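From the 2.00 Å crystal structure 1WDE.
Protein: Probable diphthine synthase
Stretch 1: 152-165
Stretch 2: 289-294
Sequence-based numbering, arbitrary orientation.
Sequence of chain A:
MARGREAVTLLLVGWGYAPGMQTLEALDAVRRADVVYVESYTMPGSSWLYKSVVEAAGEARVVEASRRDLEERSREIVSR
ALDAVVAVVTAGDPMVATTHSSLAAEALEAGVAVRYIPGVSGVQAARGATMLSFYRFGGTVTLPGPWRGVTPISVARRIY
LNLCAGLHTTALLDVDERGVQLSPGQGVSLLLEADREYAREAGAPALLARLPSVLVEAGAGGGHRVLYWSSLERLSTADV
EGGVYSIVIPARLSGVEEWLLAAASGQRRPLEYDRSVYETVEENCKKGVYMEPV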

# COMPACT_ATOMS: atom_id res chain seq x y z
N PRO A 152 0.48 17.02 -1.73
CA PRO A 152 1.18 16.21 -0.73
C PRO A 152 2.55 16.67 -0.24
O PRO A 152 3.54 16.00 -0.48
CB PRO A 152 1.24 14.83 -1.40
CG PRO A 152 1.38 15.18 -2.84
CD PRO A 152 0.38 16.30 -3.02
N ILE A 153 2.62 17.81 0.46
CA ILE A 153 3.90 18.31 0.95
C ILE A 153 4.46 17.45 2.10
O ILE A 153 5.65 17.12 2.13
CB ILE A 153 3.78 19.79 1.40
CG1 ILE A 153 3.43 20.66 0.19
CG2 ILE A 153 5.09 20.27 1.99
CD1 ILE A 153 3.29 22.14 0.51
N SER A 154 3.61 17.08 3.05
CA SER A 154 4.09 16.26 4.14
C SER A 154 4.52 14.91 3.58
O SER A 154 5.43 14.27 4.11
CB SER A 154 3.01 16.09 5.20
OG SER A 154 1.93 15.36 4.66
N VAL A 155 3.89 14.47 2.49
CA VAL A 155 4.24 13.19 1.88
C VAL A 155 5.65 13.22 1.28
O VAL A 155 6.41 12.25 1.44
CB VAL A 155 3.22 12.79 0.81
CG1 VAL A 155 3.83 11.74 -0.13
CG2 VAL A 155 1.98 12.23 1.48
N ALA A 156 6.00 14.32 0.61
CA ALA A 156 7.33 14.45 0.01
C ALA A 156 8.35 14.38 1.14
O ALA A 156 9.33 13.65 1.06
CB ALA A 156 7.45 15.78 -0.76
N ARG A 157 8.13 15.15 2.20
CA ARG A 157 9.04 15.13 3.34
C ARG A 157 9.27 13.72 3.91
O ARG A 157 10.40 13.38 4.24
CB ARG A 157 8.55 16.05 4.46
CG ARG A 157 9.35 15.94 5.76
CD ARG A 157 9.06 17.12 6.66
NE ARG A 157 9.73 17.05 7.95
CZ ARG A 157 9.27 16.39 9.01
NH1 ARG A 157 8.11 15.74 8.94
NH2 ARG A 157 9.93 16.42 10.15
N ARG A 158 8.22 12.91 4.05
CA ARG A 158 8.44 11.58 4.61
C ARG A 158 9.35 10.76 3.70
O ARG A 158 10.13 9.91 4.15
CB ARG A 158 7.11 10.85 4.85
CG ARG A 158 6.26 11.47 5.96
CD ARG A 158 5.24 10.46 6.51
NE ARG A 158 5.90 9.27 7.07
CZ ARG A 158 5.43 8.03 6.97
NH1 ARG A 158 4.29 7.79 6.33
NH2 ARG A 158 6.11 7.01 7.47
N ILE A 159 9.30 11.04 2.40
CA ILE A 159 10.17 10.32 1.49
C ILE A 159 11.60 10.74 1.77
O ILE A 159 12.49 9.90 1.84
CB ILE A 159 9.81 10.59 0.02
CG1 ILE A 159 8.40 10.06 -0.27
CG2 ILE A 159 10.85 9.94 -0.90
CD1 ILE A 159 7.89 10.38 -1.71
N TYR A 160 11.85 12.05 1.93
CA TYR A 160 13.22 12.47 2.24
C TYR A 160 13.68 11.90 3.59
O TYR A 160 14.85 11.61 3.78
CB TYR A 160 13.33 14.01 2.27
CG TYR A 160 13.26 14.66 0.90
CD1 TYR A 160 12.12 15.34 0.48
CD2 TYR A 160 14.36 14.63 0.04
CE1 TYR A 160 12.07 15.99 -0.77
CE2 TYR A 160 14.33 15.27 -1.20
CZ TYR A 160 13.18 15.95 -1.59
OH TYR A 160 13.15 16.61 -2.80
N LEU A 161 12.77 11.75 4.54
CA LEU A 161 13.14 11.20 5.86
C LEU A 161 13.64 9.76 5.72
O LEU A 161 14.59 9.35 6.38
CB LEU A 161 11.94 11.28 6.82
CG LEU A 161 11.67 12.72 7.30
CD1 LEU A 161 10.47 12.78 8.24
CD2 LEU A 161 12.92 13.23 8.03
N ASN A 162 13.01 9.00 4.83
CA ASN A 162 13.43 7.63 4.59
C ASN A 162 14.82 7.69 3.96
O ASN A 162 15.74 6.96 4.36
CB ASN A 162 12.51 6.91 3.59
CG ASN A 162 11.27 6.30 4.23
OD1 ASN A 162 11.24 6.00 5.41
ND2 ASN A 162 10.26 6.07 3.40
N LEU A 163 14.97 8.53 2.95
CA LEU A 163 16.25 8.67 2.28
C LEU A 163 17.37 9.00 3.26
O LEU A 163 18.44 8.40 3.19
CB LEU A 163 16.17 9.75 1.19
CG LEU A 163 15.23 9.34 0.05
CD1 LEU A 163 14.98 10.52 -0.89
CD2 LEU A 163 15.86 8.18 -0.71
N CYS A 164 17.14 9.94 4.17
CA CYS A 164 18.17 10.31 5.15
C CYS A 164 18.52 9.16 6.11
O CYS A 164 19.59 9.15 6.73
CB CYS A 164 17.72 11.52 5.98
SG CYS A 164 17.38 13.05 5.07
N ALA A 165 17.61 8.19 6.24
CA ALA A 165 17.85 7.06 7.12
C ALA A 165 18.41 5.89 6.32
O ALA A 165 18.72 4.84 6.87
CB ALA A 165 16.55 6.64 7.80
N VAL A 289 17.92 20.07 6.72
CA VAL A 289 16.87 20.65 5.91
C VAL A 289 15.52 19.94 6.05
O VAL A 289 14.46 20.59 6.16
CB VAL A 289 17.27 20.58 4.42
CG1 VAL A 289 16.17 21.16 3.54
CG2 VAL A 289 18.57 21.30 4.20
N TYR A 290 15.54 18.61 6.04
CA TYR A 290 14.31 17.85 6.07
C TYR A 290 13.58 17.65 7.39
O TYR A 290 12.70 16.80 7.49
CB TYR A 290 14.54 16.52 5.36
CG TYR A 290 15.16 16.68 3.98
CD1 TYR A 290 14.51 17.41 2.98
CD2 TYR A 290 16.40 16.11 3.68
CE1 TYR A 290 15.09 17.56 1.71
CE2 TYR A 290 16.98 16.25 2.43
CZ TYR A 290 16.31 16.98 1.44
OH TYR A 290 16.86 17.09 0.19
N MSE A 291 13.94 18.42 8.41
CA MSE A 291 13.26 18.34 9.70
C MSE A 291 12.78 19.76 10.03
O MSE A 291 13.58 20.69 10.09
CB MSE A 291 14.22 17.82 10.79
CG MSE A 291 14.75 16.39 10.56
SE MSE A 291 15.92 15.65 11.97
CE MSE A 291 14.62 14.59 12.94
N GLU A 292 11.47 19.95 10.22
CA GLU A 292 10.97 21.28 10.57
C GLU A 292 9.91 21.28 11.67
O GLU A 292 10.10 21.92 12.70
CB GLU A 292 10.42 22.01 9.35
CG GLU A 292 11.24 21.82 8.10
CD GLU A 292 10.90 20.52 7.41
OE1 GLU A 292 10.07 19.76 7.97
OE2 GLU A 292 11.45 20.27 6.31
N PRO A 293 8.77 20.58 11.47
CA PRO A 293 8.27 19.75 10.36
C PRO A 293 7.39 20.54 9.39
O PRO A 293 7.40 21.76 9.39
CB PRO A 293 7.45 18.66 11.06
CG PRO A 293 7.90 18.72 12.50
CD PRO A 293 8.07 20.19 12.71
N VAL A 294 6.62 19.82 8.58
CA VAL A 294 5.73 20.45 7.61
C VAL A 294 4.33 19.85 7.69
O VAL A 294 3.82 19.37 6.66
CB VAL A 294 6.26 20.27 6.16
CG1 VAL A 294 5.44 21.09 5.19
CG2 VAL A 294 7.72 20.68 6.09
OXT VAL A 294 3.76 19.86 8.80

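The contact joins one face of a helix to a C-terminal tail that has no regular structure of its own. The helix reaches across with side chains; the tail answers with both side chains and backbone. I153, R157, Y160 and C164 recur at three- and four-residue intervals, which puts them along one side of the helix with CA-to-CB bonds directed toward the tail. Together the two stretches bury 510 Å², and Y290 and R157 give up the most.

Y290 is the apolar anchor. Its chi1 of -51° (m) and chi2 of -60° lay its ring almost parallel to that of Y160, whose chi1 is -73° (m) and chi2 106°. The planes differ by 9° and the centroids lie 4.2 Å apart in an offset stack, with Y160 CD2 3.4 Å from Y290 CZ. The same ring takes a CH-pi contact from Y160, its CB lying 3.8 Å from the Y290 ring centroid and over the face. One tyrosine thus offers both backbone-proximal carbon and ring to a single flat surface. Y160 OH is hydrogen-bonded elsewhere in the structure, so the phenol can be buried with its polar end satisfied. One turn further on, C164 in the m rotamer brings SG to 3.5 Å from Y290 CD2, approaching the ring obliquely.

R157 supplies the polar half. Its chi1 to chi3 are all t, an extended chain that carries the guanidinium out from the helix and across the run of the tail; chi4 of -85° then turns the group out of line with that chain. NE of R157 forms a salt bridge with OE1 of E292 at 2.7 Å and a weak hydrogen bond with O of Y290 at 3.0 Å, its 129° angle showing that the carbonyl lies well off the N-H direction. E292 starts sideways, but chi1 of -40° and chi2 of 83° fold the chain so that its carboxylate comes nearer the helix. P293, after a cis peptide bond, places CB 3.5 Å from NH2 of R157, over one face of the guanidinium. The arginine's aliphatic part is used too: its CD lies 3.8 Å from CG2 of V294.

At the chain terminus, V294 in the t rotamer points toward the helix, and its CG1 meets CG2 of I153 at 3.3 Å, a tight apolar contact between two beta-branched residues. S154 CB lies 3.7 Å from V294 O, and the CA atoms of S154 and V294 are 5.7 Å apart. Residues M291 to V294 are poorly ordered, so the tyrosine stack is the better-defined part of the contact.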